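Local coordinates for protein glycerate dehydrogenase/glyoxylate reductase (Thermus thermophilus, PDB 2CUK) that probably reduces glyoxylate and hydroxypyruvate with a nicotinamide cofactor, as a member of the D-isomer specific 2-hydroxyacid dehydrogenase family, at residues A[49-54]-A[71-76]; A[97-102]-A[152-157]. All coordinates share one frame; numbering follows the deposited sequence.

Two long-range contacts sample this two-domain enzyme. Contact 1 pairs loops that follow adjacent strands of the five-stranded parallel sheet, whereas contact 2 sets the start of helix 99-114 against the start of helix 154-165 in the nucleotide-binding part. They follow one another along the chain, and their centres lie 18 Å apart. Even so, they touch: Val74 CG1 of the 71-76 loop packs on Leu98 CD2 at 4.0 Å. In this family the substrate and the nicotinamide bind in the cleft between the two domains, so both contacts probably border that cleft. Both also reach the second subunit.

Contact 1: A[49-54]-A[71-76]; sequences PTVEDR and CYSVGV
Cys71 begins the pairing of two irregular loops: its CA lies 4.0 Å from Pro49 CD, and its sulfur turns to the proline ring in an apolar contact. At Tyr72 the backbone takes over. Tyr72 N donates to Pro49 O at 3.0 Å, nearly along the C=O axis (164°), a backbone bond just past the ends of the adjacent parallel strands. The Tyr72 CB starts toward 49-54, but with CG anti to the backbone N (chi1 -176°) the ring swings off, passing Thr50 CG2 obliquely, and its hydroxyl bonds to Arg286 O. An inverse gamma turn centred on Tyr72 then bends the chain, and a water bridges Tyr72 O and Val51 N, accepting from the latter at 2.9 Å. Ser73 CB meets Val51 CG1 at 3.9 Å, while Ser73 OG, held between backbone N and carbonyl carbon (chi1 58°), donates to Gly75 O at 2.9 Å, in the carbonyl plane. An alanine in place of Ser73 would probably loosen the 73-75 bend by losing that bond. In the 49-54 loop, a type I turn from Thr50 to Asp53 is braced by Asp53 OD2, which accepts from both Thr50 N and Thr50 OG1. The loops leave strands 46-48 and 68-70 for helices 57-62 and 81-85, with helix 283-301 against the Tyr72 ring and Trp132 of the second subunit packed on Thr50 and Val51.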
ATOM      1  N   PRO A  49      16.435 -24.937   8.883  1.00 22.27           N
ATOM      2  CA  PRO A  49      16.931 -24.269   7.679  1.00 21.98           C
ATOM      3  C   PRO A  49      15.950 -23.249   7.124  1.00 22.24           C
ATOM      4  O   PRO A  49      14.848 -23.082   7.656  1.00 20.99           O
ATOM      5  CB  PRO A  49      17.126 -25.430   6.721  1.00 21.83           C
ATOM      6  CG  PRO A  49      15.892 -26.246   7.002  1.00 21.45           C
ATOM      7  CD  PRO A  49      15.757 -26.200   8.529  1.00 21.34           C
ATOM      8  N   THR A  50      16.370 -22.579   6.052  1.00 22.47           N
ATOM      9  CA  THR A  50      15.554 -21.585   5.359  1.00 23.07           C
ATOM     10  C   THR A  50      15.464 -22.014   3.898  1.00 24.27           C
ATOM     11  O   THR A  50      16.098 -22.991   3.496  1.00 22.90           O
ATOM     12  CB  THR A  50      16.182 -20.165   5.410  1.00 23.93           C
ATOM     13  OG1 THR A  50      17.440 -20.167   4.722  1.00 25.42           O
ATOM     14  CG2 THR A  50      16.388 -19.716   6.847  1.00 21.36           C
ATOM     15  N   VAL A  51      14.676 -21.289   3.110  1.00 24.16           N
ATOM     16  CA  VAL A  51      14.519 -21.604   1.694  1.00 26.17           C
ATOM     17  C   VAL A  51      15.829 -21.461   0.917  1.00 26.94           C
ATOM     18  O   VAL A  51      15.950 -21.970  -0.199  1.00 27.43           O
ATOM     19  CB  VAL A  51      13.455 -20.692   1.027  1.00 25.60           C
ATOM     20  CG1 VAL A  51      12.079 -20.986   1.611  1.00 26.41           C
ATOM     21  CG2 VAL A  51      13.819 -19.226   1.230  1.00 25.38           C
ATOM     22  N   GLU A  52      16.806 -20.778   1.510  1.00 27.95           N
ATOM     23  CA  GLU A  52      18.104 -20.562   0.867  1.00 30.46           C
ATOM     24  C   GLU A  52      19.097 -21.699   1.116  1.00 31.03           C
ATOM     25  O   GLU A  52      20.218 -21.666   0.605  1.00 30.98           O
ATOM     26  CB  GLU A  52      18.727 -19.250   1.361  1.00 32.31           C
ATOM     27  CG  GLU A  52      17.919 -17.997   1.051  1.00 36.30           C
ATOM     28  CD  GLU A  52      18.055 -17.545  -0.391  1.00 38.93           C
ATOM     29  OE1 GLU A  52      17.896 -18.387  -1.300  1.00 42.04           O
ATOM     30  OE2 GLU A  52      18.312 -16.342  -0.615  1.00 38.20           O
ATOM     31  N   ASP A  53      18.693 -22.692   1.903  1.00 30.06           N
ATOM     32  CA  ASP A  53      19.566 -23.822   2.220  1.00 30.37           C
ATOM     33  C   ASP A  53      19.082 -25.100   1.545  1.00 32.60           C
ATOM     34  O   ASP A  53      17.950 -25.535   1.764  1.00 33.37           O
ATOM     35  CB  ASP A  53      19.612 -24.056   3.731  1.00 27.90           C
ATOM     36  CG  ASP A  53      19.958 -22.802   4.511  1.00 27.95           C
ATOM     37  OD1 ASP A  53      21.087 -22.288   4.355  1.00 24.99           O
ATOM     38  OD2 ASP A  53      19.093 -22.334   5.284  1.00 27.02           O
ATOM     39  N   ARG A  54      19.943 -25.704   0.732  1.00 33.67           N
ATOM     40  CA  ARG A  54      19.632 -26.936   0.044  1.00 36.04           C
ATOM     41  C   ARG A  54      19.859 -28.111   0.975  1.00 35.45           C
ATOM     42  O   ARG A  54      20.982 -28.510   1.251  1.00 36.05           O
ATOM     43  CB  ARG A  54      20.552 -27.049  -1.173  1.00 37.52           C
ATOM     44  CG  ARG A  54      20.107 -28.148  -2.138  1.00 42.43           C
ATOM     45  CD  ARG A  54      18.580 -28.231  -2.251  1.00 46.87           C
ATOM     46  NE  ARG A  54      18.163 -28.168  -3.655  1.00 50.89           N
ATOM     47  CZ  ARG A  54      17.474 -27.080  -4.046  1.00 52.32           C
ATOM     48  NH1 ARG A  54      17.206 -26.118  -3.181  1.00 53.18           N
ATOM     49  NH2 ARG A  54      17.058 -26.981  -5.311  1.00 53.84           N
ATOM     50  N   CYS A  71      11.646 -26.839   9.226  1.00 21.24           N
ATOM     51  CA  CYS A  71      11.754 -25.744   8.271  1.00 22.38           C
ATOM     52  C   CYS A  71      11.191 -24.416   8.738  1.00 21.69           C
ATOM     53  O   CYS A  71      10.093 -24.349   9.288  1.00 20.70           O
ATOM     54  CB  CYS A  71      11.071 -26.125   6.957  1.00 24.73           C
ATOM     55  SG  CYS A  71      11.854 -27.501   6.112  1.00 26.31           S
ATOM     56  N   TYR A  72      11.960 -23.359   8.502  1.00 21.89           N
ATOM     57  CA  TYR A  72      11.546 -22.010   8.843  1.00 22.29           C
ATOM     58  C   TYR A  72      10.916 -21.484   7.554  1.00 22.33           C
ATOM     59  O   TYR A  72      11.465 -20.601   6.897  1.00 23.62           O
ATOM     60  CB  TYR A  72      12.764 -21.159   9.234  1.00 21.47           C
ATOM     61  CG  TYR A  72      12.418 -19.758   9.704  1.00 19.48           C
ATOM     62  CD1 TYR A  72      11.764 -19.549  10.917  1.00 19.77           C
ATOM     63  CD2 TYR A  72      12.721 -18.645   8.918  1.00 21.95           C
ATOM     64  CE1 TYR A  72      11.415 -18.262  11.340  1.00 19.14           C
ATOM     65  CE2 TYR A  72      12.372 -17.351   9.326  1.00 18.90           C
ATOM     66  CZ  TYR A  72      11.721 -17.168  10.533  1.00 19.83           C
ATOM     67  OH  TYR A  72      11.363 -15.896  10.928  1.00 21.12           O
ATOM     68  N   SER A  73       9.775 -22.066   7.191  1.00 21.68           N
ATOM     69  CA  SER A  73       9.042 -21.700   5.982  1.00 22.22           C
ATOM     70  C   SER A  73       7.850 -22.638   5.797  1.00 23.47           C
ATOM     71  O   SER A  73       7.762 -23.671   6.464  1.00 23.39           O
ATOM     72  CB  SER A  73       9.952 -21.803   4.755  1.00 23.94           C
ATOM     73  OG  SER A  73      10.473 -23.118   4.607  1.00 24.78           O
ATOM     74  N   VAL A  74       6.932 -22.269   4.907  1.00 23.58           N
ATOM     75  CA  VAL A  74       5.768 -23.100   4.623  1.00 24.34           C
ATOM     76  C   VAL A  74       6.136 -24.064   3.495  1.00 25.46           C
ATOM     77  O   VAL A  74       5.760 -25.236   3.515  1.00 25.37           O
ATOM     78  CB  VAL A  74       4.533 -22.250   4.204  1.00 24.88           C
ATOM     79  CG1 VAL A  74       4.872 -21.362   3.017  1.00 27.00           C
ATOM     80  CG2 VAL A  74       3.368 -23.171   3.856  1.00 26.10           C
ATOM     81  N   GLY A  75       6.889 -23.565   2.519  1.00 24.81           N
ATOM     82  CA  GLY A  75       7.311 -24.403   1.412  1.00 27.48           C
ATOM     83  C   GLY A  75       8.476 -25.282   1.831  1.00 28.37           C
ATOM     84  O   GLY A  75       9.226 -24.926   2.742  1.00 27.91           O
ATOM     85  N   VAL A  76       8.631 -26.429   1.172  1.00 28.55           N
ATOM     86  CA  VAL A  76       9.714 -27.355   1.493  1.00 30.23           C
ATOM     87  C   VAL A  76      10.378 -27.959   0.251  1.00 32.42           C
ATOM     88  O   VAL A  76      10.957 -29.045   0.316  1.00 32.84           O
ATOM     89  CB  VAL A  76       9.201 -28.510   2.377  1.00 29.51           C
ATOM     90  CG1 VAL A  76       8.732 -27.969   3.718  1.00 30.08           C
ATOM     91  CG2 VAL A  76       8.063 -29.236   1.671  1.00 30.12           C
TER
HETATM   92  O   HOH W   1      12.859 -19.680   4.752  1.00 22.93           O

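Contact 2: A[97-102]-A[152-157]; sequences VLTEAT and MGRIGQ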
ATOM      1  N   VAL A  97       0.891 -19.468   9.372  1.00 24.42           N
ATOM      2  CA  VAL A  97       1.549 -18.288   9.926  1.00 22.02           C
ATOM      3  C   VAL A  97       1.798 -17.056   9.048  1.00 21.39           C
ATOM      4  O   VAL A  97       1.642 -15.924   9.514  1.00 21.24           O
ATOM      5  CB  VAL A  97       2.894 -18.707  10.561  1.00 23.27           C
ATOM      6  CG1 VAL A  97       3.621 -17.494  11.118  1.00 24.71           C
ATOM      7  CG2 VAL A  97       2.637 -19.737  11.663  1.00 23.19           C
ATOM      8  N   LEU A  98       2.180 -17.251   7.791  1.00 18.56           N
ATOM      9  CA  LEU A  98       2.477 -16.106   6.930  1.00 19.64           C
ATOM     10  C   LEU A  98       1.388 -15.707   5.937  1.00 19.33           C
ATOM     11  O   LEU A  98       1.634 -14.899   5.039  1.00 17.54           O
ATOM     12  CB  LEU A  98       3.787 -16.364   6.174  1.00 20.20           C
ATOM     13  CG  LEU A  98       3.913 -17.671   5.382  1.00 19.80           C
ATOM     14  CD1 LEU A  98       2.935 -17.690   4.226  1.00 21.09           C
ATOM     15  CD2 LEU A  98       5.340 -17.808   4.860  1.00 23.17           C
ATOM     16  N   THR A  99       0.187 -16.251   6.107  1.00 18.53           N
ATOM     17  CA  THR A  99      -0.921 -15.963   5.198  1.00 18.51           C
ATOM     18  C   THR A  99      -1.316 -14.488   5.130  1.00 19.43           C
ATOM     19  O   THR A  99      -1.259 -13.872   4.062  1.00 18.72           O
ATOM     20  CB  THR A  99      -2.168 -16.791   5.578  1.00 20.16           C
ATOM     21  OG1 THR A  99      -1.829 -18.185   5.587  1.00 23.63           O
ATOM     22  CG2 THR A  99      -3.283 -16.561   4.575  1.00 20.09           C
ATOM     23  N   GLU A 100      -1.717 -13.930   6.269  1.00 18.46           N
ATOM     24  CA  GLU A 100      -2.136 -12.535   6.351  1.00 18.42           C
ATOM     25  C   GLU A 100      -1.067 -11.550   5.904  1.00 16.10           C
ATOM     26  O   GLU A 100      -1.363 -10.565   5.222  1.00 15.31           O
ATOM     27  CB  GLU A 100      -2.556 -12.202   7.782  1.00 19.37           C
ATOM     28  CG  GLU A 100      -3.749 -13.004   8.271  1.00 24.35           C
ATOM     29  CD  GLU A 100      -4.975 -12.772   7.418  1.00 27.66           C
ATOM     30  OE1 GLU A 100      -5.348 -11.595   7.228  1.00 31.20           O
ATOM     31  OE2 GLU A 100      -5.567 -13.762   6.940  1.00 32.03           O
ATOM     32  N   ALA A 101       0.173 -11.811   6.301  1.00 15.32           N
ATOM     33  CA  ALA A 101       1.294 -10.942   5.952  1.00 16.82           C
ATOM     34  C   ALA A 101       1.517 -10.908   4.440  1.00 17.18           C
ATOM     35  O   ALA A 101       1.731  -9.846   3.853  1.00 16.12           O
ATOM     36  CB  ALA A 101       2.565 -11.425   6.661  1.00 17.48           C
ATOM     37  N   THR A 102       1.469 -12.079   3.817  1.00 15.57           N
ATOM     38  CA  THR A 102       1.665 -12.182   2.375  1.00 16.31           C
ATOM     39  C   THR A 102       0.513 -11.510   1.643  1.00 17.92           C
ATOM     40  O   THR A 102       0.710 -10.870   0.606  1.00 18.66           O
ATOM     41  CB  THR A 102       1.747 -13.651   1.942  1.00 16.45           C
ATOM     42  OG1 THR A 102       2.747 -14.309   2.726  1.00 15.49           O
ATOM     43  CG2 THR A 102       2.107 -13.762   0.451  1.00 15.65           C
ATOM     44  N   MET A 152      -6.479 -20.433  -5.363  1.00 25.58           N
ATOM     45  CA  MET A 152      -7.290 -19.920  -4.263  1.00 25.72           C
ATOM     46  C   MET A 152      -7.084 -20.590  -2.919  1.00 24.34           C
ATOM     47  O   MET A 152      -8.050 -20.992  -2.272  1.00 24.81           O
ATOM     48  CB  MET A 152      -8.778 -19.981  -4.615  1.00 26.04           C
ATOM     49  CG  MET A 152      -9.299 -18.721  -5.268  1.00 31.08           C
ATOM     50  SD  MET A 152      -9.066 -17.249  -4.247  1.00 29.80           S
ATOM     51  CE  MET A 152     -10.741 -16.773  -3.932  1.00 30.15           C
ATOM     52  N   GLY A 153      -5.829 -20.710  -2.502  1.00 23.75           N
ATOM     53  CA  GLY A 153      -5.541 -21.303  -1.211  1.00 21.98           C
ATOM     54  C   GLY A 153      -5.852 -20.262  -0.151  1.00 21.62           C
ATOM     55  O   GLY A 153      -6.625 -19.338  -0.406  1.00 22.03           O
ATOM     56  N   ARG A 154      -5.247 -20.385   1.027  1.00 21.76           N
ATOM     57  CA  ARG A 154      -5.499 -19.431   2.105  1.00 23.18           C
ATOM     58  C   ARG A 154      -5.082 -18.001   1.751  1.00 22.12           C
ATOM     59  O   ARG A 154      -5.810 -17.049   2.031  1.00 21.25           O
ATOM     60  CB  ARG A 154      -4.790 -19.878   3.386  1.00 26.84           C
ATOM     61  CG  ARG A 154      -5.389 -21.139   4.007  1.00 31.04           C
ATOM     62  CD  ARG A 154      -4.668 -21.536   5.287  1.00 36.33           C
ATOM     63  NE  ARG A 154      -5.172 -22.795   5.831  1.00 38.76           N
ATOM     64  CZ  ARG A 154      -6.389 -22.968   6.342  1.00 39.53           C
ATOM     65  NH1 ARG A 154      -7.248 -21.958   6.389  1.00 39.57           N
ATOM     66  NH2 ARG A 154      -6.751 -24.159   6.798  1.00 40.29           N
ATOM     67  N   ILE A 155      -3.913 -17.845   1.138  1.00 21.77           N
ATOM     68  CA  ILE A 155      -3.452 -16.511   0.767  1.00 20.11           C
ATOM     69  C   ILE A 155      -4.400 -15.888  -0.253  1.00 18.64           C
ATOM     70  O   ILE A 155      -4.832 -14.749  -0.091  1.00 20.52           O
ATOM     71  CB  ILE A 155      -2.011 -16.556   0.210  1.00 19.75           C
ATOM     72  CG1 ILE A 155      -1.060 -17.026   1.313  1.00 18.38           C
ATOM     73  CG2 ILE A 155      -1.588 -15.165  -0.289  1.00 18.58           C
ATOM     74  CD1 ILE A 155       0.377 -17.182   0.879  1.00 17.82           C
ATOM     75  N   GLY A 156      -4.736 -16.641  -1.296  1.00 19.12           N
ATOM     76  CA  GLY A 156      -5.644 -16.128  -2.308  1.00 16.15           C
ATOM     77  C   GLY A 156      -6.970 -15.691  -1.712  1.00 17.33           C
ATOM     78  O   GLY A 156      -7.536 -14.674  -2.104  1.00 15.96           O
ATOM     79  N   GLN A 157      -7.473 -16.465  -0.757  1.00 16.93           N
ATOM     80  CA  GLN A 157      -8.735 -16.135  -0.113  1.00 17.43           C
ATOM     81  C   GLN A 157      -8.596 -14.892   0.759  1.00 17.16           C
ATOM     82  O   GLN A 157      -9.523 -14.092   0.856  1.00 15.69           O
ATOM     83  CB  GLN A 157      -9.223 -17.322   0.720  1.00 20.27           C
ATOM     84  CG  GLN A 157      -9.644 -18.520  -0.129  1.00 22.94           C
ATOM     85  CD  GLN A 157     -10.061 -19.714   0.704  1.00 26.97           C
ATOM     86  OE1 GLN A 157     -10.945 -19.615   1.559  1.00 26.50           O
ATOM     87  NE2 GLN A 157      -9.426 -20.853   0.456  1.00 26.15           N
TER
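This is an apolar meeting of two helix N-termini, where helix 99-114 starts beside the glycine-rich turn that leads into helix 154-165. Gly153 and Gly156 fit the GxGxxG pattern of a Rossmann fold, consistent with the NAD-binding role of this domain. Leu98 and Gly153 are the respective N-caps, and the backbones come nearest at Thr99 and Ile155, whose CA atoms are 5.1 Å apart. The Thr99 methyl, anti to its backbone N (chi1 -56° for OG1), lies against the first turn of the other helix: CG2 is 3.6 Å from Arg154 O and 3.8 Å from Arg154 CB. Beyond CB the arginine runs extended from CG to NE and leads away, so its aliphatic root does the touching. The Thr99 hydroxyl is turned to Gly96 O in the preceding loop. Ile155 reaches across with both branches. Its CG1 meets Thr99 CG2 at 4.0 Å, and CD1, carried outward by an extended chi2 of 177°, touches Leu98 CD1 at 4.2 Å and, roughly at right angles to that approach, Thr102 CG2 at 3.9 Å; CG2 also rests on the Thr102 methyl. Thr102 OG1 folds back to Leu98 O, 2.6 Å away and above the carbonyl plane, consistent with the methyl being turned to Ile155; the same oxygen also accepts from Thr102 N. Glu100 forms a salt bridge with Arg162, farther along helix 154-165, and Thr99 also packs on Ala158. Helix 283-301 lies against Val97 and Ala101, whereas helix 154-165 follows strand 146-150 of the six-stranded parallel sheet.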